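Local atomic coordinates of calreticulin, putative (Trypanosoma cruzi, PDB entry 5HCF), a protein that probably acts as a lectin-like chaperone, its globular domain having a legume lectin fold with the capacity to bind both carbohydrate and peptide. Residues 18-21 against 22-25; 169-172 against 173-176. One frame throughout, in Å; residues are numbered along the deposited sequence.

Interaction 1: 18-21 against 22-25; sequences KHRD and DFGK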
ATOM      1  N   LYS A  18     -12.474 -15.635  -7.273  1.00 48.24           N
ATOM      2  CA  LYS A  18     -13.390 -16.216  -8.245  1.00 51.91           C
ATOM      3  C   LYS A  18     -14.603 -15.304  -8.443  1.00 53.70           C
ATOM      4  O   LYS A  18     -15.639 -15.726  -8.967  1.00 57.16           O
ATOM      5  CB  LYS A  18     -13.847 -17.607  -7.802  1.00 54.67           C
ATOM      6  CG  LYS A  18     -12.761 -18.661  -7.807  1.00 56.67           C
ATOM      7  CD  LYS A  18     -13.349 -20.029  -7.487  1.00 61.14           C
ATOM      8  CE  LYS A  18     -13.319 -20.936  -8.718  1.00 64.38           C
ATOM      9  NZ  LYS A  18     -11.962 -21.520  -8.942  1.00 65.70           N
ATOM     10  N   HIS A  19     -14.472 -14.052  -8.022  1.00 51.73           N
ATOM     11  CA  HIS A  19     -15.576 -13.105  -8.116  1.00 51.70           C
ATOM     12  C   HIS A  19     -15.879 -12.754  -9.570  1.00 55.67           C
ATOM     13  O   HIS A  19     -16.984 -12.317  -9.891  1.00 58.89           O
ATOM     14  CB  HIS A  19     -15.263 -11.839  -7.316  1.00 48.38           C
ATOM     15  CG  HIS A  19     -16.392 -10.859  -7.271  1.00 49.44           C
ATOM     16  ND1 HIS A  19     -17.511 -11.049  -6.490  1.00 51.22           N
ATOM     17  CD2 HIS A  19     -16.575  -9.677  -7.907  1.00 49.30           C
ATOM     18  CE1 HIS A  19     -18.335 -10.027  -6.647  1.00 51.63           C
ATOM     19  NE2 HIS A  19     -17.790  -9.181  -7.502  1.00 50.08           N
ATOM     20  N   ARG A  20     -14.897 -12.956 -10.446  1.00 55.98           N
ATOM     21  CA  ARG A  20     -15.094 -12.774 -11.882  1.00 58.36           C
ATOM     22  C   ARG A  20     -14.262 -13.830 -12.608  1.00 60.45           C
ATOM     23  O   ARG A  20     -13.194 -14.209 -12.132  1.00 60.77           O
ATOM     24  CB  ARG A  20     -14.680 -11.360 -12.317  1.00 58.18           C
ATOM     25  CG  ARG A  20     -15.239 -10.262 -11.417  1.00 59.63           C
ATOM     26  CD  ARG A  20     -14.769  -8.845 -11.778  1.00 59.62           C
ATOM     27  NE  ARG A  20     -15.518  -8.248 -12.881  1.00 61.15           N
ATOM     28  CZ  ARG A  20     -15.047  -8.062 -14.107  1.00 62.35           C
ATOM     29  NH1 ARG A  20     -13.814  -8.441 -14.411  1.00 62.82           N
ATOM     30  NH2 ARG A  20     -15.812  -7.502 -15.035  1.00 63.40           N
ATOM     31  N   ASP A  21     -14.743 -14.320 -13.746  1.00 63.15           N
ATOM     32  CA  ASP A  21     -14.012 -15.360 -14.471  1.00 64.61           C
ATOM     33  C   ASP A  21     -12.915 -14.771 -15.355  1.00 62.67           C
ATOM     34  O   ASP A  21     -12.264 -15.491 -16.113  1.00 63.60           O
ATOM     35  CB  ASP A  21     -14.964 -16.208 -15.327  1.00 67.79           C
ATOM     36  CG  ASP A  21     -15.615 -15.418 -16.462  1.00 70.18           C
ATOM     37  OD1 ASP A  21     -15.250 -14.244 -16.689  1.00 70.11           O
ATOM     38  OD2 ASP A  21     -16.489 -15.987 -17.150  1.00 71.81           O
ATOM     39  N   ASP A  22     -12.713 -13.461 -15.259  1.00 59.11           N
ATOM     40  CA  ASP A  22     -11.791 -12.786 -16.161  1.00 57.32           C
ATOM     41  C   ASP A  22     -10.765 -11.890 -15.470  1.00 53.02           C
ATOM     42  O   ASP A  22     -10.260 -10.950 -16.081  1.00 54.31           O
ATOM     43  CB  ASP A  22     -12.581 -11.961 -17.185  1.00 58.01           C
ATOM     44  CG  ASP A  22     -13.388 -10.843 -16.544  1.00 57.29           C
ATOM     45  OD1 ASP A  22     -13.323 -10.682 -15.308  1.00 56.72           O
ATOM     46  OD2 ASP A  22     -14.089 -10.120 -17.281  1.00 58.24           O
ATOM     47  N   PHE A  23     -10.452 -12.171 -14.209  1.00 48.90           N
ATOM     48  CA  PHE A  23      -9.370 -11.449 -13.550  1.00 46.01           C
ATOM     49  C   PHE A  23      -8.081 -11.642 -14.341  1.00 47.15           C
ATOM     50  O   PHE A  23      -7.890 -12.670 -14.989  1.00 48.29           O
ATOM     51  CB  PHE A  23      -9.182 -11.902 -12.103  1.00 44.05           C
ATOM     52  CG  PHE A  23     -10.183 -11.318 -11.151  1.00 44.13           C
ATOM     53  CD1 PHE A  23     -10.276  -9.949 -10.979  1.00 43.50           C
ATOM     54  CD2 PHE A  23     -11.012 -12.138 -10.406  1.00 47.24           C
ATOM     55  CE1 PHE A  23     -11.194  -9.405 -10.101  1.00 43.49           C
ATOM     56  CE2 PHE A  23     -11.930 -11.599  -9.521  1.00 48.00           C
ATOM     57  CZ  PHE A  23     -12.020 -10.231  -9.370  1.00 45.41           C
ATOM     58  N   GLY A  24      -7.202 -10.651 -14.282  1.00 47.25           N
ATOM     59  CA  GLY A  24      -5.983 -10.667 -15.069  1.00 47.98           C
ATOM     60  C   GLY A  24      -4.970 -11.681 -14.580  1.00 46.46           C
ATOM     61  O   GLY A  24      -4.995 -12.086 -13.420  1.00 45.05           O
ATOM     62  N   LYS A  25      -4.079 -12.100 -15.471  1.00 46.71           N
ATOM     63  CA  LYS A  25      -3.058 -13.072 -15.101  1.00 48.24           C
ATOM     64  C   LYS A  25      -1.834 -12.386 -14.506  1.00 45.05           C
ATOM     65  O   LYS A  25      -1.436 -11.306 -14.943  1.00 43.33           O
ATOM     66  CB  LYS A  25      -2.654 -13.912 -16.319  1.00 52.33           C
ATOM     67  CG  LYS A  25      -1.355 -14.692 -16.150  1.00 54.29           C
ATOM     68  CD  LYS A  25      -0.773 -15.103 -17.498  1.00 56.19           C
ATOM     69  CE  LYS A  25       0.651 -15.630 -17.357  1.00 57.07           C
ATOM     70  NZ  LYS A  25       1.325 -15.792 -18.675  1.00 58.54           N
TER
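Arg20 and Phe23 meet across a tight bend of the chain, the aliphatic part of the arginine lying over one face of the phenylalanine ring. Arg20 CB makes a CH-pi contact, 4.2 Å from the centroid of the Phe23 ring and 20° off its normal, displaced toward the rim. Farther along, Arg20 CG comes within 3.8 Å of Phe23 CZ. Arginine suits this place because its methylene groups can cover an aromatic face while its charged end reaches past it. The chain folds at chi3 (81°), which turns the guanidinium back toward Asp22, and Arg20 NH1 forms a salt bridge of 2.5 Å with Asp22 OD1. The guanidinium and carboxylate planes are 37° apart, and Asp22 OD2 stays farther off, 3.3 Å from Arg20 NH1, so the pairing rests mainly on one oxygen rather than on a two-pronged grip. This bend belongs to the loop joining strand 15-16 to strand 26-29, which passes from one sheet of the legume lectin fold to the other. Phe23 turns its ring toward strand 50-62, where it touches Phe51 and Ala53. At the ring's edge, near its plane, sits the backbone of His19, whose N is 3.8 Å from Phe23 CE2; the imidazole itself stacks on His100. Asp21 OD1 lies 4.3 Å from Asp22 OD1, a proximity of like charges that the guanidinium of Arg20 probably eases.

Interaction 2: 169-172 against 173-176; sequences KGQL and EEDW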
ATOM      1  N   LYS A 169       3.714  13.647   7.478  1.00 43.78           N
ATOM      2  CA  LYS A 169       3.837  13.413   8.909  1.00 44.57           C
ATOM      3  C   LYS A 169       2.774  14.230   9.621  1.00 41.89           C
ATOM      4  O   LYS A 169       2.592  15.406   9.313  1.00 40.97           O
ATOM      5  CB  LYS A 169       5.245  13.796   9.380  1.00 48.00           C
ATOM      6  CG  LYS A 169       5.628  13.366  10.785  1.00 50.92           C
ATOM      7  CD  LYS A 169       7.129  13.584  10.987  1.00 55.02           C
ATOM      8  CE  LYS A 169       7.707  12.720  12.102  1.00 57.50           C
ATOM      9  NZ  LYS A 169       7.114  13.011  13.434  1.00 59.36           N
ATOM     10  N   GLY A 170       2.057  13.613  10.557  1.00 41.45           N
ATOM     11  CA  GLY A 170       1.026  14.325  11.292  1.00 40.63           C
ATOM     12  C   GLY A 170       0.168  13.480  12.213  1.00 40.71           C
ATOM     13  O   GLY A 170       0.589  12.423  12.680  1.00 42.05           O
ATOM     14  N   GLN A 171      -1.048  13.951  12.470  1.00 40.02           N
ATOM     15  CA  GLN A 171      -1.945  13.287  13.407  1.00 38.92           C
ATOM     16  C   GLN A 171      -3.143  12.695  12.671  1.00 37.90           C
ATOM     17  O   GLN A 171      -3.729  13.356  11.812  1.00 38.51           O
ATOM     18  CB  GLN A 171      -2.429  14.276  14.474  1.00 39.82           C
ATOM     19  CG  GLN A 171      -1.334  15.087  15.170  1.00 43.64           C
ATOM     20  CD  GLN A 171      -0.152  14.256  15.630  1.00 47.30           C
ATOM     21  OE1 GLN A 171      -0.312  13.256  16.328  1.00 49.83           O
ATOM     22  NE2 GLN A 171       1.050  14.681  15.253  1.00 48.10           N
ATOM     23  N   LEU A 172      -3.512  11.462  13.014  1.00 37.72           N
ATOM     24  CA  LEU A 172      -4.654  10.793  12.382  1.00 37.42           C
ATOM     25  C   LEU A 172      -5.935  11.606  12.502  1.00 37.91           C
ATOM     26  O   LEU A 172      -6.701  11.728  11.547  1.00 38.76           O
ATOM     27  CB  LEU A 172      -4.884   9.414  12.999  1.00 36.62           C
ATOM     28  CG  LEU A 172      -3.856   8.325  12.713  1.00 37.90           C
ATOM     29  CD1 LEU A 172      -4.168   7.100  13.554  1.00 39.47           C
ATOM     30  CD2 LEU A 172      -3.859   7.974  11.236  1.00 36.11           C
ATOM     31  N   GLU A 173      -6.150  12.167  13.685  1.00 38.30           N
ATOM     32  CA  GLU A 173      -7.352  12.935  13.980  1.00 39.47           C
ATOM     33  C   GLU A 173      -7.454  14.197  13.123  1.00 38.55           C
ATOM     34  O   GLU A 173      -8.552  14.645  12.786  1.00 37.53           O
ATOM     35  CB  GLU A 173      -7.376  13.299  15.468  1.00 41.03           C
ATOM     36  CG  GLU A 173      -8.652  13.960  15.935  1.00 43.58           C
ATOM     37  CD  GLU A 173      -8.619  14.281  17.415  1.00 47.79           C
ATOM     38  OE1 GLU A 173      -9.256  15.276  17.826  1.00 49.72           O
ATOM     39  OE2 GLU A 173      -7.949  13.543  18.168  1.00 49.17           O
ATOM     40  N   GLU A 174      -6.303  14.764  12.775  1.00 38.38           N
ATOM     41  CA  GLU A 174      -6.253  16.018  12.034  1.00 40.03           C
ATOM     42  C   GLU A 174      -6.210  15.834  10.508  1.00 41.86           C
ATOM     43  O   GLU A 174      -6.780  16.635   9.769  1.00 44.75           O
ATOM     44  CB  GLU A 174      -5.047  16.836  12.506  1.00 41.98           C
ATOM     45  CG  GLU A 174      -5.091  17.202  14.001  1.00 42.72           C
ATOM     46  CD  GLU A 174      -3.855  17.960  14.474  1.00 44.43           C
ATOM     47  OE1 GLU A 174      -2.801  17.871  13.811  1.00 48.95           O
ATOM     48  OE2 GLU A 174      -3.932  18.647  15.509  1.00 42.71           O
ATOM     49  N   ASP A 175      -5.548  14.782  10.034  1.00 40.05           N
ATOM     50  CA  ASP A 175      -5.373  14.594   8.588  1.00 38.46           C
ATOM     51  C   ASP A 175      -6.382  13.631   7.955  1.00 37.95           C
ATOM     52  O   ASP A 175      -6.315  13.364   6.753  1.00 38.80           O
ATOM     53  CB  ASP A 175      -3.954  14.109   8.285  1.00 36.38           C
ATOM     54  CG  ASP A 175      -2.897  15.069   8.777  1.00 36.16           C
ATOM     55  OD1 ASP A 175      -3.247  16.211   9.128  1.00 36.16           O
ATOM     56  OD2 ASP A 175      -1.713  14.685   8.815  1.00 38.87           O
ATOM     57  N   TRP A 176      -7.292  13.096   8.771  1.00 33.94           N
ATOM     58  CA  TRP A 176      -8.465  12.372   8.282  1.00 30.62           C
ATOM     59  C   TRP A 176      -9.709  12.962   8.934  1.00 31.83           C
ATOM     60  O   TRP A 176      -9.606  13.656   9.941  1.00 34.28           O
ATOM     61  CB  TRP A 176      -8.383  10.876   8.603  1.00 28.35           C
ATOM     62  CG  TRP A 176      -7.479  10.075   7.726  1.00 25.27           C
ATOM     63  CD1 TRP A 176      -7.850   9.280   6.683  1.00 25.25           C
ATOM     64  CD2 TRP A 176      -6.054   9.961   7.832  1.00 24.91           C
ATOM     65  NE1 TRP A 176      -6.745   8.688   6.122  1.00 24.79           N
ATOM     66  CE2 TRP A 176      -5.630   9.091   6.810  1.00 25.99           C
ATOM     67  CE3 TRP A 176      -5.097  10.515   8.684  1.00 26.07           C
ATOM     68  CZ2 TRP A 176      -4.289   8.761   6.618  1.00 26.77           C
ATOM     69  CZ3 TRP A 176      -3.763  10.184   8.492  1.00 26.39           C
ATOM     70  CH2 TRP A 176      -3.375   9.317   7.467  1.00 25.86           C
TER
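The backbone passes from strand 165-171 straight into the single short turn of helix 172-175, where Asp175 N donates to Gln171 O at 2.9 Å, with an N-H...O angle of 154°, and Glu174 N does so more weakly. Gln171 is thus the N-cap residue of a helical turn that ends an edge strand of the legume lectin fold. A further bond, from Trp176 N to Leu172 O at 3.2 Å, closes the turn just where the chain leaves helical geometry.

Leu172 and Trp176, four residues apart, form the inward side of the turn. Leu172 CD2 rests against the six-membered ring of the indole, 3.5 Å from Trp176 CZ3, while Leu172 O lies at the ring's edge, near its plane. Leucine suits this buried position because its apolar methyl can lie against the indole, and both side chains also touch Leu124 of strand 117-126. The indole, placed by a chi1 of -77° with CG beside its own backbone N, stacks on Trp133 and meets Tyr158 edge to face, and its NE1 is satisfied by Ile122 O.

Outward, Gln171 and Glu174 run side by side in the same direction. Glu174 OE1 comes 3.4 Å from Gln171 CG, a contact with the methylene rather than with the amide, whose plane stands 88° from that of the carboxylate. Glu173 sends its extended chain elsewhere, to a salt bridge with Arg182. The short carboxylate of Asp175 suits its buried position by turning back over the strand end: Asp175 OD2 is hydrogen-bonded to Tyr158 OH and lies 3.7 Å from Gly170 CA.

Interaction 1 precedes interaction 2 along the chain, and the two sit on opposite sides of the chain's centre, their own centres 37 Å apart and their nearest atoms about 25 Å apart. They do not touch and are separate local contacts in one lectin-fold domain. The loop at 18-25 connects, along the chain, the sheet holding strands 15-16, 50-62 and 117-126 to the sheet holding strands 26-29 and 165-171. Residues 169-176 leave the latter sheet at the end of strand 165-171, and the turn that follows carries the side chains of Leu172 and Trp176 onto strand 117-126 of the other.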